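Local coordinates for protein aminotransferase (PDB 6L1O) that transfers amino groups with the help of pyridoxal 5'-phosphate and takes part in the biosynthesis of the dipeptide antibiotic bacilysin, at residues Gly102-Leu107 against Tyr128-Ser133; Asn177-Ala182 against Glu356-Asn361; Tyr235-Ser238 against Asn242-Gly245. One frame throughout, in Å; residues are numbered along the deposited sequence.

Contact 1: residues Gly102-Leu107 against Tyr128-Ser133; sequences GGKAGL and YPEYLS. With PLP (pyridoxal-5'-phosphate), chain E.
Lys104 and Leu107, near the start of helix 103-114, meet Tyr128, in the loop that leads into helix 130-137, and Glu130 and Tyr131 near the start of that helix, where the class I aminotransferase fold holds both ends of its cofactor. The phosphate of PLP sits at the N-terminal end of helix 103-114: Gly103 N donates to PLP O2P (2.7 Å) and Lys104 N to PLP O1P, and the helix dipole probably adds to the two amides. Lys104 then runs away from this end. Its CB passes PLP O1P at 3.4 Å, and with CG anti to the backbone N (chi1 -170°) the extended chain carries CE to the carboxylate of Glu130, 3.6 Å from Glu130 OE1. NZ stops 4.2 Å from Glu130 OE2, beyond a salt bridge, and a water accepting from NZ and donating to OE2 joins the two; NZ also donates to the carbonyl of Asp266 of the second subunit. Glu130 bends at chi2 (-59°) to bring its carboxylate across the lysine chain.

About one turn on, Leu107 splits its methyls between the tyrosines. CD1 lies at the rim of the Tyr128 ring, near its plane, while CD2 sits at the edge of Tyr131, 3.9 Å from Tyr131 CE1. Tyr131 is turned so that its hydroxyl bonds Asp206, and CB of Tyr128 rests over one of its faces. The Tyr128 ring itself covers the pyridine of PLP, with PLP C2 lying 3.6 Å above its plane, over the ring centre.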
ATOM      1  N   GLY B 102       6.435   3.059   0.633  1.00 16.20           N
ATOM      2  CA  GLY B 102       7.460   2.703   1.630  1.00 17.25           C
ATOM      3  C   GLY B 102       8.199   1.423   1.272  1.00 17.35           C
ATOM      4  O   GLY B 102       7.706   0.579   0.527  1.00 14.59           O
ATOM      5  N   GLY B 103       9.416   1.303   1.765  1.00 15.37           N
ATOM      6  CA  GLY B 103      10.263   0.129   1.474  1.00 15.52           C
ATOM      7  C   GLY B 103       9.616  -1.171   1.865  1.00 15.63           C
ATOM      8  O   GLY B 103       9.755  -2.154   1.189  1.00 16.32           O
ATOM      9  N   LYS B 104       8.915  -1.182   2.980  1.00 15.88           N
ATOM     10  CA  LYS B 104       8.224  -2.363   3.451  1.00 16.33           C
ATOM     11  C   LYS B 104       7.229  -2.901   2.384  1.00 16.18           C
ATOM     12  O   LYS B 104       7.184  -4.097   2.089  1.00 13.82           O
ATOM     13  CB  LYS B 104       7.499  -2.017   4.748  1.00 19.05           C
ATOM     14  CG  LYS B 104       6.930  -3.185   5.508  1.00 25.85           C
ATOM     15  CD  LYS B 104       6.509  -2.682   6.918  1.00 29.07           C
ATOM     16  CE  LYS B 104       6.524  -3.780   7.939  1.00 29.28           C
ATOM     17  NZ  LYS B 104       6.075  -3.234   9.263  1.00 33.12           N
ATOM     18  N   ALA B 105       6.422  -2.019   1.822  1.00 15.64           N
ATOM     19  CA  ALA B 105       5.524  -2.395   0.680  1.00 15.62           C
ATOM     20  C   ALA B 105       6.288  -2.837  -0.553  1.00 15.68           C
ATOM     21  O   ALA B 105       5.898  -3.823  -1.209  1.00 18.14           O
ATOM     22  CB  ALA B 105       4.577  -1.255   0.335  1.00 16.11           C
ATOM     23  N   GLY B 106       7.400  -2.174  -0.847  1.00 11.84           N
ATOM     24  CA  GLY B 106       8.253  -2.549  -1.937  1.00 14.07           C
ATOM     25  C   GLY B 106       8.805  -3.962  -1.822  1.00 16.87           C
ATOM     26  O   GLY B 106       8.830  -4.700  -2.805  1.00 15.79           O
ATOM     27  N   LEU B 107       9.234  -4.340  -0.630  1.00 15.65           N
ATOM     28  CA  LEU B 107       9.725  -5.701  -0.403  1.00 15.59           C
ATOM     29  C   LEU B 107       8.637  -6.734  -0.598  1.00 14.08           C
ATOM     30  O   LEU B 107       8.898  -7.848  -1.105  1.00 17.62           O
ATOM     31  CB  LEU B 107      10.324  -5.873   0.999  1.00 17.46           C
ATOM     32  CG  LEU B 107      11.571  -5.071   1.353  1.00 16.74           C
ATOM     33  CD1 LEU B 107      11.709  -5.126   2.878  1.00 18.82           C
ATOM     34  CD2 LEU B 107      12.762  -5.664   0.675  1.00 19.05           C
ATOM     35  N   TYR B 128      17.690  -7.883   8.156  1.00 16.40           N
ATOM     36  CA  TYR B 128      16.388  -7.264   8.411  1.00 18.83           C
ATOM     37  C   TYR B 128      15.260  -8.334   8.455  1.00 17.48           C
ATOM     38  O   TYR B 128      14.983  -8.977   7.443  1.00 20.06           O
ATOM     39  CB  TYR B 128      16.138  -6.299   7.309  1.00 19.46           C
ATOM     40  CG  TYR B 128      15.036  -5.325   7.456  1.00 18.09           C
ATOM     41  CD1 TYR B 128      14.948  -4.508   8.595  1.00 19.03           C
ATOM     42  CD2 TYR B 128      14.129  -5.110   6.416  1.00 19.73           C
ATOM     43  CE1 TYR B 128      13.950  -3.571   8.726  1.00 21.35           C
ATOM     44  CE2 TYR B 128      13.132  -4.130   6.520  1.00 20.47           C
ATOM     45  CZ  TYR B 128      13.075  -3.357   7.654  1.00 21.48           C
ATOM     46  OH  TYR B 128      12.106  -2.406   7.789  1.00 25.39           O
ATOM     47  N   PRO B 129      14.602  -8.505   9.613  1.00 19.00           N
ATOM     48  CA  PRO B 129      13.582  -9.567   9.760  1.00 20.34           C
ATOM     49  C   PRO B 129      12.390  -9.423   8.790  1.00 21.58           C
ATOM     50  O   PRO B 129      11.694 -10.386   8.505  1.00 19.10           O
ATOM     51  CB  PRO B 129      13.113  -9.430  11.220  1.00 22.36           C
ATOM     52  CG  PRO B 129      13.649  -8.163  11.706  1.00 22.39           C
ATOM     53  CD  PRO B 129      14.848  -7.805  10.879  1.00 20.28           C
ATOM     54  N   GLU B 130      12.154  -8.239   8.261  1.00 22.86           N
ATOM     55  CA  GLU B 130      11.004  -8.078   7.381  1.00 25.34           C
ATOM     56  C   GLU B 130      11.178  -8.778   6.060  1.00 22.01           C
ATOM     57  O   GLU B 130      10.174  -9.076   5.415  1.00 22.78           O
ATOM     58  CB  GLU B 130      10.628  -6.575   7.182  1.00 31.62           C
ATOM     59  CG  GLU B 130       9.868  -5.963   8.359  1.00 35.47           C
ATOM     60  CD  GLU B 130       8.532  -6.679   8.701  1.00 47.64           C
ATOM     61  OE1 GLU B 130       7.768  -7.129   7.752  1.00 43.62           O
ATOM     62  OE2 GLU B 130       8.209  -6.784   9.931  1.00 50.90           O
ATOM     63  N   TYR B 131      12.412  -9.135   5.682  1.00 21.17           N
ATOM     64  CA  TYR B 131      12.641  -9.946   4.492  1.00 21.21           C
ATOM     65  C   TYR B 131      11.857 -11.254   4.563  1.00 24.87           C
ATOM     66  O   TYR B 131      11.436 -11.791   3.548  1.00 22.79           O
ATOM     67  CB  TYR B 131      14.134 -10.279   4.261  1.00 21.45           C
ATOM     68  CG  TYR B 131      15.038  -9.096   4.061  1.00 20.13           C
ATOM     69  CD1 TYR B 131      14.557  -7.929   3.456  1.00 20.15           C
ATOM     70  CD2 TYR B 131      16.369  -9.113   4.495  1.00 18.08           C
ATOM     71  CE1 TYR B 131      15.348  -6.831   3.281  1.00 21.03           C
ATOM     72  CE2 TYR B 131      17.200  -7.987   4.306  1.00 17.44           C
ATOM     73  CZ  TYR B 131      16.675  -6.853   3.721  1.00 19.73           C
ATOM     74  OH  TYR B 131      17.414  -5.718   3.577  1.00 19.27           O
ATOM     75  N   LEU B 132      11.681 -11.762   5.784  1.00 23.56           N
ATOM     76  CA  LEU B 132      10.992 -13.026   6.017  1.00 22.93           C
ATOM     77  C   LEU B 132       9.513 -13.017   5.658  1.00 26.59           C
ATOM     78  O   LEU B 132       8.998 -13.993   5.151  1.00 24.69           O
ATOM     79  CB  LEU B 132      11.174 -13.475   7.440  1.00 29.01           C
ATOM     80  CG  LEU B 132      12.162 -14.622   7.584  1.00 39.44           C
ATOM     81  CD1 LEU B 132      12.345 -15.060   9.039  1.00 43.50           C
ATOM     82  CD2 LEU B 132      11.617 -15.837   6.785  1.00 45.73           C
ATOM     83  N   SER B 133       8.855 -11.898   5.920  1.00 24.01           N
ATOM     84  CA  SER B 133       7.458 -11.664   5.597  1.00 23.37           C
ATOM     85  C   SER B 133       7.098 -11.931   4.144  1.00 21.88           C
ATOM     86  O   SER B 133       6.307 -12.816   3.861  1.00 22.61           O
ATOM     87  CB  SER B 133       7.066 -10.212   5.953  1.00 21.08           C
ATOM     88  OG  SER B 133       7.055 -10.076   7.344  1.00 24.77           O
TER
HETATM   89  N1  PLP E 401      15.352  -1.778   4.823  1.00 19.85           N
HETATM   90  C2  PLP E 401      15.994  -1.763   6.005  1.00 19.71           C
HETATM   91  C2A PLP E 401      17.074  -2.755   6.323  1.00 19.38           C
HETATM   92  C3  PLP E 401      15.576  -0.855   7.049  1.00 20.79           C
HETATM   93  O3  PLP E 401      16.131  -0.809   8.265  1.00 20.76           O
HETATM   94  C4  PLP E 401      14.559   0.068   6.695  1.00 26.00           C
HETATM   95  C4A PLP E 401      13.914   0.725   7.890  1.00 34.09           C
HETATM   96  C5  PLP E 401      13.919   0.001   5.388  1.00 24.32           C
HETATM   97  C6  PLP E 401      14.392  -0.930   4.477  1.00 22.51           C
HETATM   98  C5A PLP E 401      12.891   0.995   4.935  1.00 22.73           C
HETATM   99  O4P PLP E 401      11.708   0.994   5.606  1.00 20.62           O
HETATM  100  P   PLP E 401      10.451   1.866   5.027  1.00 16.73           P
HETATM  101  O1P PLP E 401       9.337   0.887   4.931  1.00 14.39           O
HETATM  102  O2P PLP E 401      10.815   2.568   3.736  1.00 16.02           O
HETATM  103  O3P PLP E 401      10.213   2.900   6.093  1.00 16.38           O
HETATM  104  O   HOH W   1       7.685  -4.671  11.401  1.00 40.76           O

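Contact 2: residues Asn177-Ala182 against Glu356-Asn361; sequences NNPTGA and EIFGSN. With PLP (pyridoxal-5'-phosphate), chain E.
Pro179 and Phe358 lie where the irregular backbone of 177-182 comes closest to 356-361, their CA atoms 7.5 Å apart, with no hydrogen bond between the segments. A cis peptide joins Asn178 to Pro179, and the chain around it is folded tightly by its own bonds. OD1 of Asn177 takes two donors, the backbone N of Thr180 in an Asx motif and the hydroxyl of Thr180, the latter from above the carbonyl plane; Thr180 OG1 in turn receives the N of Ala182, an ST turn. Facing this, 356-358 is the end of a 3-10 segment, with Gly359 N hydrogen-bonded to Glu356 O.

The proline turns its CB-CG side onto one face of the phenyl ring. Pro179 CB stands 3.8 Å from the centroid of the Phe358 ring, only 7° off the normal, a CH-pi contact. Pro179 CG approaches Phe358 CG at 3.7 Å. The opposite face of the same ring carries CD1 of Ile357, so the phenyl is sandwiched between two aliphatic groups. Asn178 crosses Phe358 at about a right angle, its amide plane 61° from the ring plane, with Asn178 OD1 3.6 Å from Phe358 CE1. That oxygen is hydrogen-bonded to Arg367. A chi1 of 178° swings CG away from the backbone nitrogen, and the other end of the amide reaches the cofactor, where Asn178 ND2 donates to PLP O3 at 2.8 Å. Both ends of the amide are thus held, which fixes its rotation beside the pyridine ring.

The contact joins the loop between strand 168-174 and helix 186-199 to the loop between strands 353-354 and 365-369. Trp327 of strand 325-329 and Arg367 of strand 365-369 pack against Pro179, and Phe358 makes a backbone hydrogen bond with Gly127.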
ATOM      1  N   ASN B 177      24.655  -1.770   6.141  1.00 14.98           N
ATOM      2  CA  ASN B 177      23.867  -2.906   6.670  1.00 13.56           C
ATOM      3  C   ASN B 177      23.179  -2.695   8.025  1.00 13.61           C
ATOM      4  O   ASN B 177      23.744  -2.166   8.966  1.00 15.73           O
ATOM      5  CB  ASN B 177      24.795  -4.105   6.776  1.00 14.52           C
ATOM      6  CG  ASN B 177      24.122  -5.349   7.265  1.00 12.78           C
ATOM      7  OD1 ASN B 177      24.195  -5.685   8.437  1.00 14.66           O
ATOM      8  ND2 ASN B 177      23.419  -6.005   6.400  1.00 14.90           N
ATOM      9  N   ASN B 178      21.942  -3.129   8.085  1.00 14.77           N
ATOM     10  CA  ASN B 178      21.150  -3.226   9.292  1.00 14.15           C
ATOM     11  C   ASN B 178      21.144  -4.718   9.623  1.00 13.73           C
ATOM     12  O   ASN B 178      20.603  -5.488   8.889  1.00 13.92           O
ATOM     13  CB  ASN B 178      19.734  -2.728   9.024  1.00 13.53           C
ATOM     14  CG  ASN B 178      18.815  -2.851  10.222  1.00 16.29           C
ATOM     15  OD1 ASN B 178      19.198  -3.308  11.304  1.00 14.92           O
ATOM     16  ND2 ASN B 178      17.543  -2.485  10.015  1.00 18.00           N
ATOM     17  N   PRO B 179      21.734  -5.119  10.755  1.00 14.69           N
ATOM     18  CA  PRO B 179      22.105  -4.314  11.899  1.00 15.94           C
ATOM     19  C   PRO B 179      23.590  -4.050  12.115  1.00 14.92           C
ATOM     20  O   PRO B 179      23.892  -3.481  13.121  1.00 14.90           O
ATOM     21  CB  PRO B 179      21.579  -5.182  13.032  1.00 14.51           C
ATOM     22  CG  PRO B 179      22.034  -6.533  12.592  1.00 14.95           C
ATOM     23  CD  PRO B 179      21.770  -6.566  11.110  1.00 15.91           C
ATOM     24  N   THR B 180      24.489  -4.476  11.206  1.00 14.84           N
ATOM     25  CA  THR B 180      25.876  -4.565  11.565  1.00 15.17           C
ATOM     26  C   THR B 180      26.629  -3.267  11.380  1.00 16.48           C
ATOM     27  O   THR B 180      27.642  -3.109  11.988  1.00 16.42           O
ATOM     28  CB  THR B 180      26.656  -5.656  10.816  1.00 14.82           C
ATOM     29  OG1 THR B 180      26.674  -5.392   9.412  1.00 14.35           O
ATOM     30  CG2 THR B 180      26.135  -7.041  11.122  1.00 15.92           C
ATOM     31  N   GLY B 181      26.149  -2.375  10.527  1.00 16.34           N
ATOM     32  CA  GLY B 181      26.848  -1.154  10.211  1.00 18.12           C
ATOM     33  C   GLY B 181      27.838  -1.327   9.098  1.00 19.29           C
ATOM     34  O   GLY B 181      28.500  -0.374   8.680  1.00 21.33           O
ATOM     35  N   ALA B 182      27.942  -2.545   8.545  1.00 16.82           N
ATOM     36  CA  ALA B 182      28.985  -2.801   7.554  1.00 18.55           C
ATOM     37  C   ALA B 182      28.618  -2.168   6.213  1.00 19.24           C
ATOM     38  O   ALA B 182      27.454  -1.918   5.938  1.00 19.60           O
ATOM     39  CB  ALA B 182      29.177  -4.315   7.386  1.00 19.65           C
ATOM     40  N   GLU B 356      19.494 -11.460  18.019  1.00 19.97           N
ATOM     41  CA  GLU B 356      18.871 -12.661  17.452  1.00 22.47           C
ATOM     42  C   GLU B 356      17.559 -12.415  16.755  1.00 19.41           C
ATOM     43  O   GLU B 356      17.109 -13.242  15.982  1.00 17.30           O
ATOM     44  CB  GLU B 356      18.780 -13.780  18.469  1.00 28.87           C
ATOM     45  CG  GLU B 356      17.981 -13.503  19.690  1.00 31.68           C
ATOM     46  CD  GLU B 356      18.385 -14.494  20.805  1.00 44.02           C
ATOM     47  OE1 GLU B 356      17.883 -15.651  20.778  1.00 48.02           O
ATOM     48  OE2 GLU B 356      19.228 -14.141  21.665  1.00 33.04           O
ATOM     49  N   ILE B 357      16.972 -11.228  16.895  1.00 18.68           N
ATOM     50  CA  ILE B 357      15.831 -10.990  16.069  1.00 21.18           C
ATOM     51  C   ILE B 357      16.216 -10.852  14.593  1.00 19.67           C
ATOM     52  O   ILE B 357      15.369 -11.016  13.699  1.00 18.01           O
ATOM     53  CB  ILE B 357      14.945  -9.811  16.517  1.00 24.99           C
ATOM     54  CG1 ILE B 357      15.547  -8.513  16.177  1.00 26.59           C
ATOM     55  CG2 ILE B 357      14.586  -9.911  17.986  1.00 26.00           C
ATOM     56  CD1 ILE B 357      14.825  -7.819  15.090  1.00 25.05           C
ATOM     57  N   PHE B 358      17.499 -10.601  14.334  1.00 18.03           N
ATOM     58  CA  PHE B 358      18.026 -10.570  12.965  1.00 17.07           C
ATOM     59  C   PHE B 358      18.504 -11.941  12.456  1.00 18.53           C
ATOM     60  O   PHE B 358      18.964 -12.044  11.331  1.00 18.86           O
ATOM     61  CB  PHE B 358      19.163  -9.556  12.899  1.00 18.37           C
ATOM     62  CG  PHE B 358      18.772  -8.188  13.384  1.00 16.27           C
ATOM     63  CD1 PHE B 358      18.099  -7.321  12.551  1.00 18.84           C
ATOM     64  CD2 PHE B 358      19.054  -7.791  14.687  1.00 17.23           C
ATOM     65  CE1 PHE B 358      17.692  -6.086  13.013  1.00 16.54           C
ATOM     66  CE2 PHE B 358      18.665  -6.557  15.150  1.00 17.56           C
ATOM     67  CZ  PHE B 358      17.960  -5.718  14.306  1.00 17.26           C
ATOM     68  N   GLY B 359      18.439 -12.963  13.306  1.00 20.15           N
ATOM     69  CA  GLY B 359      18.828 -14.328  12.912  1.00 21.73           C
ATOM     70  C   GLY B 359      19.830 -14.886  13.903  1.00 20.04           C
ATOM     71  O   GLY B 359      20.369 -14.186  14.764  1.00 18.01           O
ATOM     72  N   SER B 360      20.118 -16.168  13.759  1.00 22.91           N
ATOM     73  CA  SER B 360      20.988 -16.877  14.726  1.00 23.52           C
ATOM     74  C   SER B 360      22.399 -16.288  14.833  1.00 20.56           C
ATOM     75  O   SER B 360      23.031 -16.350  15.884  1.00 21.12           O
ATOM     76  CB  SER B 360      21.061 -18.366  14.342  1.00 21.89           C
ATOM     77  OG  SER B 360      21.596 -18.497  13.072  1.00 27.02           O
ATOM     78  N   ASN B 361      22.906 -15.707  13.755  1.00 21.85           N
ATOM     79  CA  ASN B 361      24.222 -15.096  13.803  1.00 24.43           C
ATOM     80  C   ASN B 361      24.313 -13.792  14.555  1.00 23.06           C
ATOM     81  O   ASN B 361      25.402 -13.262  14.689  1.00 26.33           O
ATOM     82  CB  ASN B 361      24.803 -14.892  12.413  1.00 28.63           C
ATOM     83  CG  ASN B 361      25.388 -16.141  11.891  1.00 35.25           C
ATOM     84  OD1 ASN B 361      26.226 -16.732  12.555  1.00 39.56           O
ATOM     85  ND2 ASN B 361      24.953 -16.580  10.683  1.00 40.21           N
TER
HETATM   86  N1  PLP E 401      15.352  -1.778   4.823  1.00 19.85           N
HETATM   87  C2  PLP E 401      15.994  -1.763   6.005  1.00 19.71           C
HETATM   88  C2A PLP E 401      17.074  -2.755   6.323  1.00 19.38           C
HETATM   89  C3  PLP E 401      15.576  -0.855   7.049  1.00 20.79           C
HETATM   90  O3  PLP E 401      16.131  -0.809   8.265  1.00 20.76           O
HETATM   91  C4  PLP E 401      14.559   0.068   6.695  1.00 26.00           C
HETATM   92  C4A PLP E 401      13.914   0.725   7.890  1.00 34.09           C
HETATM   93  C5  PLP E 401      13.919   0.001   5.388  1.00 24.32           C
HETATM   94  C6  PLP E 401      14.392  -0.930   4.477  1.00 22.51           C
HETATM   95  C5A PLP E 401      12.891   0.995   4.935  1.00 22.73           C
HETATM   96  O4P PLP E 401      11.708   0.994   5.606  1.00 20.62           O
HETATM   97  P   PLP E 401      10.451   1.866   5.027  1.00 16.73           P
HETATM   98  O1P PLP E 401       9.337   0.887   4.931  1.00 14.39           O
HETATM   99  O2P PLP E 401      10.815   2.568   3.736  1.00 16.02           O
HETATM  100  O3P PLP E 401      10.213   2.900   6.093  1.00 16.38           O

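Contact 3: residues Tyr235-Ser238 against Asn242-Gly245; sequences YSFS and NMAG. With PLP (pyridoxal-5'-phosphate), chain E.
Phe237 and Met243 lie side by side and point the same way, their CB atoms 4.1 Å apart. The thioether bends at chi3 (82°), and Met243 SD comes to 5.3 Å from the centroid of the Phe237 ring, 68° off its normal, an oblique Met-aromatic contact. SD touches CD1 and CB of Phe237, while CB of Met243 rests on the carbonyl O of Phe237. Farther out, the phenyl ring packs on Ala280, Ala283 and Leu284 of helix 274-285, and Met248 touches both side chains.

The serines face the cofactor instead. Strand 231-236 ends at Ser236, the N-cap of the short, weakly bonded helix 237-240, and Ser236 OG accepts from Ser238 N (3.0 Å, 164° at the hydrogen) while donating to PLP O2P. Turned away from its own backbone nitrogen, that hydroxyl lies on the side of the phosphate. Ser238 OG donates to PLP O3P at 2.7 Å. Together they form one wall of the phosphate cup of this class I aminotransferase, whose cofactor-binding lysine, Lys239, follows directly in the sequence; Arg247, which also hydrogen-bonds PLP, probably at the phosphate, is hydrogen-bonded to the carbonyl of Ala244.

Behind Ser238 the chain turns back on itself. Met243 N donates to Ser238 O (3.0 Å). Ala244 lies against the serine, its CA 3.5 Å from Ser238 OG and its methyl carbon CB 3.9 Å from Ser238 CB. Tyr66 of the second subunit packs on both Ser238 and Ala244. A water gives one hydrogen to Ser238 OG and the other to the carbonyl O of Met243.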
ATOM      1  N   TYR B 235      15.174   1.979  -2.761  1.00 14.01           N
ATOM      2  CA  TYR B 235      15.559   3.233  -2.132  1.00 13.87           C
ATOM      3  C   TYR B 235      14.366   3.770  -1.328  1.00 14.84           C
ATOM      4  O   TYR B 235      13.281   3.914  -1.887  1.00 13.75           O
ATOM      5  CB  TYR B 235      16.001   4.278  -3.167  1.00 14.45           C
ATOM      6  CG  TYR B 235      16.723   5.469  -2.525  1.00 15.19           C
ATOM      7  CD1 TYR B 235      18.117   5.471  -2.364  1.00 17.06           C
ATOM      8  CD2 TYR B 235      16.015   6.470  -1.891  1.00 14.43           C
ATOM      9  CE1 TYR B 235      18.779   6.519  -1.723  1.00 17.11           C
ATOM     10  CE2 TYR B 235      16.665   7.502  -1.225  1.00 17.26           C
ATOM     11  CZ  TYR B 235      18.066   7.521  -1.149  1.00 17.47           C
ATOM     12  OH  TYR B 235      18.684   8.559  -0.455  1.00 16.85           O
ATOM     13  N   SER B 236      14.567   4.051  -0.047  1.00 12.43           N
ATOM     14  CA  SER B 236      13.518   4.638   0.826  1.00 13.11           C
ATOM     15  C   SER B 236      13.739   6.128   1.159  1.00 13.12           C
ATOM     16  O   SER B 236      14.863   6.585   1.345  1.00 12.54           O
ATOM     17  CB  SER B 236      13.434   3.833   2.120  1.00 13.69           C
ATOM     18  OG  SER B 236      12.437   4.384   2.986  1.00 15.44           O
ATOM     19  N   PHE B 237      12.646   6.869   1.315  1.00 13.06           N
ATOM     20  CA  PHE B 237      12.734   8.229   1.785  1.00 13.65           C
ATOM     21  C   PHE B 237      12.906   8.276   3.312  1.00 13.72           C
ATOM     22  O   PHE B 237      13.268   9.298   3.835  1.00 14.51           O
ATOM     23  CB  PHE B 237      11.495   9.030   1.332  1.00 14.53           C
ATOM     24  CG  PHE B 237      11.525   9.408  -0.134  1.00 14.46           C
ATOM     25  CD1 PHE B 237      11.975  10.627  -0.567  1.00 14.34           C
ATOM     26  CD2 PHE B 237      11.111   8.477  -1.074  1.00 14.62           C
ATOM     27  CE1 PHE B 237      12.057  10.923  -1.942  1.00 15.63           C
ATOM     28  CE2 PHE B 237      11.144   8.763  -2.427  1.00 15.30           C
ATOM     29  CZ  PHE B 237      11.658   9.969  -2.871  1.00 15.50           C
ATOM     30  N   SER B 238      12.679   7.150   3.993  1.00 13.52           N
ATOM     31  CA  SER B 238      12.477   7.132   5.430  1.00 13.61           C
ATOM     32  C   SER B 238      13.671   7.599   6.209  1.00 15.82           C
ATOM     33  O   SER B 238      13.567   8.527   7.001  1.00 14.82           O
ATOM     34  CB  SER B 238      12.029   5.735   5.927  1.00 13.99           C
ATOM     35  OG  SER B 238      10.784   5.382   5.336  1.00 13.59           O
ATOM     36  N   ASN B 242      14.443  11.810   6.886  1.00 15.53           N
ATOM     37  CA  ASN B 242      13.554  11.816   8.058  1.00 14.86           C
ATOM     38  C   ASN B 242      12.076  11.831   7.601  1.00 16.95           C
ATOM     39  O   ASN B 242      11.239  12.680   8.037  1.00 14.49           O
ATOM     40  CB  ASN B 242      13.835  13.048   8.933  1.00 14.73           C
ATOM     41  CG  ASN B 242      15.209  13.098   9.499  1.00 15.09           C
ATOM     42  OD1 ASN B 242      15.834  12.093   9.719  1.00 14.92           O
ATOM     43  ND2 ASN B 242      15.708  14.316   9.744  1.00 16.26           N
ATOM     44  N   MET B 243      11.749  10.933   6.674  1.00 15.55           N
ATOM     45  CA  MET B 243      10.386  10.828   6.139  1.00 14.07           C
ATOM     46  C   MET B 243       9.749   9.475   6.415  1.00 14.62           C
ATOM     47  O   MET B 243       8.855   9.011   5.646  1.00 14.22           O
ATOM     48  CB  MET B 243      10.412  11.126   4.633  1.00 14.59           C
ATOM     49  CG  MET B 243      10.640  12.583   4.317  1.00 14.58           C
ATOM     50  SD  MET B 243      10.878  12.941   2.580  1.00 16.71           S
ATOM     51  CE  MET B 243       9.142  12.986   2.097  1.00 20.84           C
ATOM     52  N   ALA B 244      10.111   8.849   7.544  1.00 13.34           N
ATOM     53  CA  ALA B 244       9.643   7.508   7.865  1.00 14.47           C
ATOM     54  C   ALA B 244       8.150   7.398   7.878  1.00 14.71           C
ATOM     55  O   ALA B 244       7.588   6.394   7.389  1.00 14.85           O
ATOM     56  CB  ALA B 244      10.269   7.004   9.166  1.00 14.75           C
ATOM     57  N   GLY B 245       7.477   8.450   8.376  1.00 13.55           N
ATOM     58  CA  GLY B 245       6.054   8.457   8.511  1.00 13.33           C
ATOM     59  C   GLY B 245       5.310   8.717   7.187  1.00 12.49           C
ATOM     60  O   GLY B 245       4.138   8.427   7.072  1.00 11.54           O
TER
HETATM   61  N1  PLP E 401      15.352  -1.778   4.823  1.00 19.85           N
HETATM   62  C2  PLP E 401      15.994  -1.763   6.005  1.00 19.71           C
HETATM   63  C2A PLP E 401      17.074  -2.755   6.323  1.00 19.38           C
HETATM   64  C3  PLP E 401      15.576  -0.855   7.049  1.00 20.79           C
HETATM   65  O3  PLP E 401      16.131  -0.809   8.265  1.00 20.76           O
HETATM   66  C4  PLP E 401      14.559   0.068   6.695  1.00 26.00           C
HETATM   67  C4A PLP E 401      13.914   0.725   7.890  1.00 34.09           C
HETATM   68  C5  PLP E 401      13.919   0.001   5.388  1.00 24.32           C
HETATM   69  C6  PLP E 401      14.392  -0.930   4.477  1.00 22.51           C
HETATM   70  C5A PLP E 401      12.891   0.995   4.935  1.00 22.73           C
HETATM   71  O4P PLP E 401      11.708   0.994   5.606  1.00 20.62           O
HETATM   72  P   PLP E 401      10.451   1.866   5.027  1.00 16.73           P
HETATM   73  O1P PLP E 401       9.337   0.887   4.931  1.00 14.39           O
HETATM   74  O2P PLP E 401      10.815   2.568   3.736  1.00 16.02           O
HETATM   75  O3P PLP E 401      10.213   2.900   6.093  1.00 16.38           O
HETATM   76  O   HOH W   2       8.992   6.910   3.854  1.00 16.47           O

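Overall arrangement
All three contacts converge on one PLP molecule. Contact 1 comes first along the chain and closes before contact 2 begins; contact 3 falls wholly between the two segments of contact 2. Contacts 1 and 2, with centres about 15 Å apart, touch directly through Tyr128 with Asn178 and Pro129 with Ile357 and Phe358. Contact 3 lies about 14 Å from contact 1 and 21 Å from contact 2, centre to centre, and touches neither. Strands 97-100, 120-125, 168-174 and 231-236 of the mixed sheet lead into, or end in, segments of the three contacts. Contacts 1 and 3 hold the phosphate and reach the second subunit, whereas contacts 1 and 2 meet the pyridine, one over its face and the other at O3.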